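Local coordinates for SnoaL-like domain-containing protein (Burkholderia xenovorans LB400, PDB 3EN8) that is of unknown function but adopts an NTF2-like, SnoaL-type fold and binds calcium in the crystal, at residues A[13-18]-A[63-68]. Sequence-based numbering, arbitrary orientation.
Sequences AHWQAS and AGFEVR
Phe65, on strand 64-68, pushes the far end of its ring against Trp15 of helix 13-18, with Val67 beside it, and these three residues account for most of the 180 Å² buried here. Its CB faces the helix, and with CG anti to the backbone N (chi1 -174°) the ring leans along the strand toward Val67, bringing CZ to Trp15. There CZ lies 3.6 Å from CE3 of Trp15, an apolar contact, and 3.8 Å from CB of the same residue, while the two side chains cross at about a right angle. One face of the phenyl ring also receives the main-chain O of Trp15, which sits 3.6 Å above its plane, displaced to the rim. Val67, two residues along and facing the helix like Phe65, adds CG2, 3.9 Å from Trp15 CB.

On the next turn, in the conformer modelled here, one of two, Ser18 OG comes to 3.7 Å of Phe65 CE2; in this conformer the hydroxyl is hydrogen-bonded to Glu26 OE2. No hydrogen bond joins the segments, whose axes approach to 9.1 Å and run nearly antiparallel at 160°. Tyr81 of the adjoining strand 76-85 meets both aromatic rings, and Trp15 continues onto Ser94 and Met96 of strand 88-99. Helix 3-20 is thus packed over the sheet largely through apolar and aromatic side chains as far as its outer strand 64-73, away from the calcium site, an arrangement characteristic of the NTF2-like alpha+beta fold, in which a curved sheet wraps around the N-terminal helix.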
ATOM      1  N   ALA A  13     -19.068  -0.962   1.802  1.00 16.04           N
ATOM      2  CA  ALA A  13     -20.070   0.102   1.529  1.00 14.08           C
ATOM      3  C   ALA A  13     -19.374   1.395   1.111  1.00 16.21           C
ATOM      4  O   ALA A  13     -19.823   2.138   0.197  1.00 14.54           O
ATOM      5  CB  ALA A  13     -20.981   0.321   2.756  1.00 13.61           C
ATOM      6  N   HIS A  14     -18.250   1.622   1.764  1.00 14.67           N
ATOM      7  CA  HIS A  14     -17.362   2.760   1.462  1.00 14.39           C
ATOM      8  C   HIS A  14     -16.965   2.737   0.020  1.00 13.90           C
ATOM      9  O   HIS A  14     -16.987   3.756  -0.679  1.00 16.31           O
ATOM     10  CB  HIS A  14     -16.092   2.718   2.328  1.00 17.03           C
ATOM     11  CG  HIS A  14     -15.089   3.797   1.994  1.00 15.30           C
ATOM     12  ND1 HIS A  14     -15.291   5.129   2.307  1.00 14.94           N
ATOM     13  CD2 HIS A  14     -13.896   3.741   1.361  1.00 14.12           C
ATOM     14  CE1 HIS A  14     -14.240   5.832   1.913  1.00 13.95           C
ATOM     15  NE2 HIS A  14     -13.389   5.011   1.316  1.00 16.50           N
ATOM     16  N   TRP A  15     -16.552   1.557  -0.443  1.00 11.54           N
ATOM     17  CA  TRP A  15     -15.997   1.466  -1.790  1.00 13.15           C
ATOM     18  C   TRP A  15     -17.113   1.489  -2.821  1.00 13.01           C
ATOM     19  O   TRP A  15     -16.954   2.014  -3.921  1.00 13.77           O
ATOM     20  CB  TRP A  15     -15.125   0.218  -1.984  1.00 14.94           C
ATOM     21  CG  TRP A  15     -13.901   0.285  -1.105  1.00 12.61           C
ATOM     22  CD1 TRP A  15     -13.537  -0.623  -0.194  1.00 14.45           C
ATOM     23  CD2 TRP A  15     -12.940   1.362  -1.028  1.00 13.85           C
ATOM     24  NE1 TRP A  15     -12.382  -0.204   0.470  1.00 14.25           N
ATOM     25  CE2 TRP A  15     -11.998   1.007  -0.039  1.00 13.84           C
ATOM     26  CE3 TRP A  15     -12.781   2.592  -1.705  1.00 16.10           C
ATOM     27  CZ2 TRP A  15     -10.935   1.836   0.312  1.00 13.69           C
ATOM     28  CZ3 TRP A  15     -11.721   3.382  -1.379  1.00 15.96           C
ATOM     29  CH2 TRP A  15     -10.824   3.013  -0.356  1.00 11.53           C
ATOM     30  N   GLN A  16     -18.250   0.924  -2.448  1.00 13.66           N
ATOM     31  CA  GLN A  16     -19.429   1.000  -3.313  1.00 15.82           C
ATOM     32  C   GLN A  16     -19.828   2.440  -3.521  1.00 14.66           C
ATOM     33  O   GLN A  16     -20.245   2.860  -4.621  1.00 13.19           O
ATOM     34  CB  GLN A  16     -20.614   0.227  -2.715  1.00 17.20           C
ATOM     35  CG  GLN A  16     -20.463  -1.283  -2.806  1.00 25.63           C
ATOM     36  CD  GLN A  16     -20.603  -1.815  -4.235  1.00 35.71           C
ATOM     37  OE1 GLN A  16     -20.965  -1.081  -5.159  1.00 45.35           O
ATOM     38  NE2 GLN A  16     -20.346  -3.110  -4.409  1.00 42.38           N
ATOM     39  N   ALA A  17     -19.732   3.187  -2.443  1.00 12.15           N
ATOM     40  CA  ALA A  17     -20.093   4.616  -2.468  1.00 12.98           C
ATOM     41  C   ALA A  17     -19.149   5.378  -3.366  1.00 15.40           C
ATOM     42  O   ALA A  17     -19.559   6.278  -4.152  1.00 14.35           O
ATOM     43  CB  ALA A  17     -20.111   5.210  -1.085  1.00 13.36           C
ATOM     44  N   SER A  18     -17.885   4.993  -3.287  0.50 15.92           N
ATOM     45  CA  SER A  18     -16.846   5.641  -4.088  0.50 15.43           C
ATOM     46  C   SER A  18     -17.064   5.381  -5.587  0.50 16.43           C
ATOM     47  O   SER A  18     -16.920   6.280  -6.423  0.50 17.34           O
ATOM     48  CB  SER A  18     -15.465   5.173  -3.612  0.50 16.89           C
ATOM     49  OG  SER A  18     -14.426   5.788  -4.333  0.50 14.17           O
ATOM     50  N   ALA A  63     -14.570   7.138 -13.520  1.00 15.13           N
ATOM     51  CA  ALA A  63     -15.269   6.542 -14.679  1.00 15.60           C
ATOM     52  C   ALA A  63     -15.294   5.019 -14.565  1.00 13.97           C
ATOM     53  O   ALA A  63     -16.117   4.332 -15.175  1.00 13.36           O
ATOM     54  CB  ALA A  63     -14.618   6.993 -16.035  1.00 13.65           C
ATOM     55  N   GLY A  64     -14.345   4.514 -13.780  1.00 12.88           N
ATOM     56  CA  GLY A  64     -14.130   3.083 -13.588  1.00 12.75           C
ATOM     57  C   GLY A  64     -13.540   2.828 -12.210  1.00 14.23           C
ATOM     58  O   GLY A  64     -12.670   3.554 -11.774  1.00 16.93           O
ATOM     59  N   PHE A  65     -14.040   1.783 -11.564  1.00 11.44           N
ATOM     60  CA  PHE A  65     -13.682   1.412 -10.156  1.00 13.70           C
ATOM     61  C   PHE A  65     -13.853  -0.073  -9.945  1.00 16.30           C
ATOM     62  O   PHE A  65     -14.879  -0.662 -10.336  1.00 15.22           O
ATOM     63  CB  PHE A  65     -14.555   2.164  -9.145  1.00 15.56           C
ATOM     64  CG  PHE A  65     -14.150   1.934  -7.703  1.00 15.06           C
ATOM     65  CD1 PHE A  65     -14.490   0.772  -7.061  1.00 17.47           C
ATOM     66  CD2 PHE A  65     -13.429   2.888  -7.020  1.00 15.69           C
ATOM     67  CE1 PHE A  65     -14.105   0.549  -5.731  1.00 19.78           C
ATOM     68  CE2 PHE A  65     -13.042   2.669  -5.689  1.00 17.14           C
ATOM     69  CZ  PHE A  65     -13.377   1.502  -5.066  1.00 17.61           C
ATOM     70  N   GLU A  66     -12.832  -0.684  -9.338  1.00 15.69           N
ATOM     71  CA  GLU A  66     -12.896  -2.110  -9.002  1.00 16.48           C
ATOM     72  C   GLU A  66     -11.992  -2.430  -7.825  1.00 14.54           C
ATOM     73  O   GLU A  66     -10.825  -2.042  -7.786  1.00 15.06           O
ATOM     74  CB  GLU A  66     -12.494  -2.926 -10.228  1.00 19.23           C
ATOM     75  CG  GLU A  66     -12.342  -4.401 -10.075  1.00 28.85           C
ATOM     76  CD  GLU A  66     -11.905  -5.014 -11.408  1.00 35.97           C
ATOM     77  OE1 GLU A  66     -10.814  -4.655 -11.918  1.00 41.45           O
ATOM     78  OE2 GLU A  66     -12.671  -5.819 -11.956  1.00 44.40           O
ATOM     79  N   VAL A  67     -12.555  -3.116  -6.846  1.00 12.72           N
ATOM     80  CA  VAL A  67     -11.735  -3.561  -5.704  1.00 11.72           C
ATOM     81  C   VAL A  67     -10.978  -4.814  -6.102  1.00 14.04           C
ATOM     82  O   VAL A  67     -11.543  -5.754  -6.704  1.00 15.95           O
ATOM     83  CB  VAL A  67     -12.560  -3.828  -4.438  1.00 14.07           C
ATOM     84  CG1 VAL A  67     -11.644  -4.426  -3.319  1.00 15.59           C
ATOM     85  CG2 VAL A  67     -13.218  -2.517  -3.942  1.00 12.71           C
ATOM     86  N   ARG A  68      -9.687  -4.823  -5.775  1.00 12.13           N
ATOM     87  CA  ARG A  68      -8.821  -5.992  -6.017  1.00 14.56           C
ATOM     88  C   ARG A  68      -8.804  -6.935  -4.809  1.00 13.67           C
ATOM     89  O   ARG A  68      -9.026  -8.158  -4.864  1.00 12.01           O
ATOM     90  CB  ARG A  68      -7.379  -5.543  -6.297  1.00 12.97           C
ATOM     91  CG  ARG A  68      -6.453  -6.708  -6.610  1.00 16.27           C
ATOM     92  CD  ARG A  68      -4.993  -6.298  -6.805  1.00 23.60           C
ATOM     93  NE  ARG A  68      -4.111  -7.447  -7.082  1.00 23.57           N
ATOM     94  CZ  ARG A  68      -3.828  -7.892  -8.307  1.00 26.19           C
ATOM     95  NH1 ARG A  68      -4.375  -7.338  -9.377  1.00 21.97           N
ATOM     96  NH2 ARG A  68      -3.015  -8.932  -8.468  1.00 28.88           N
TER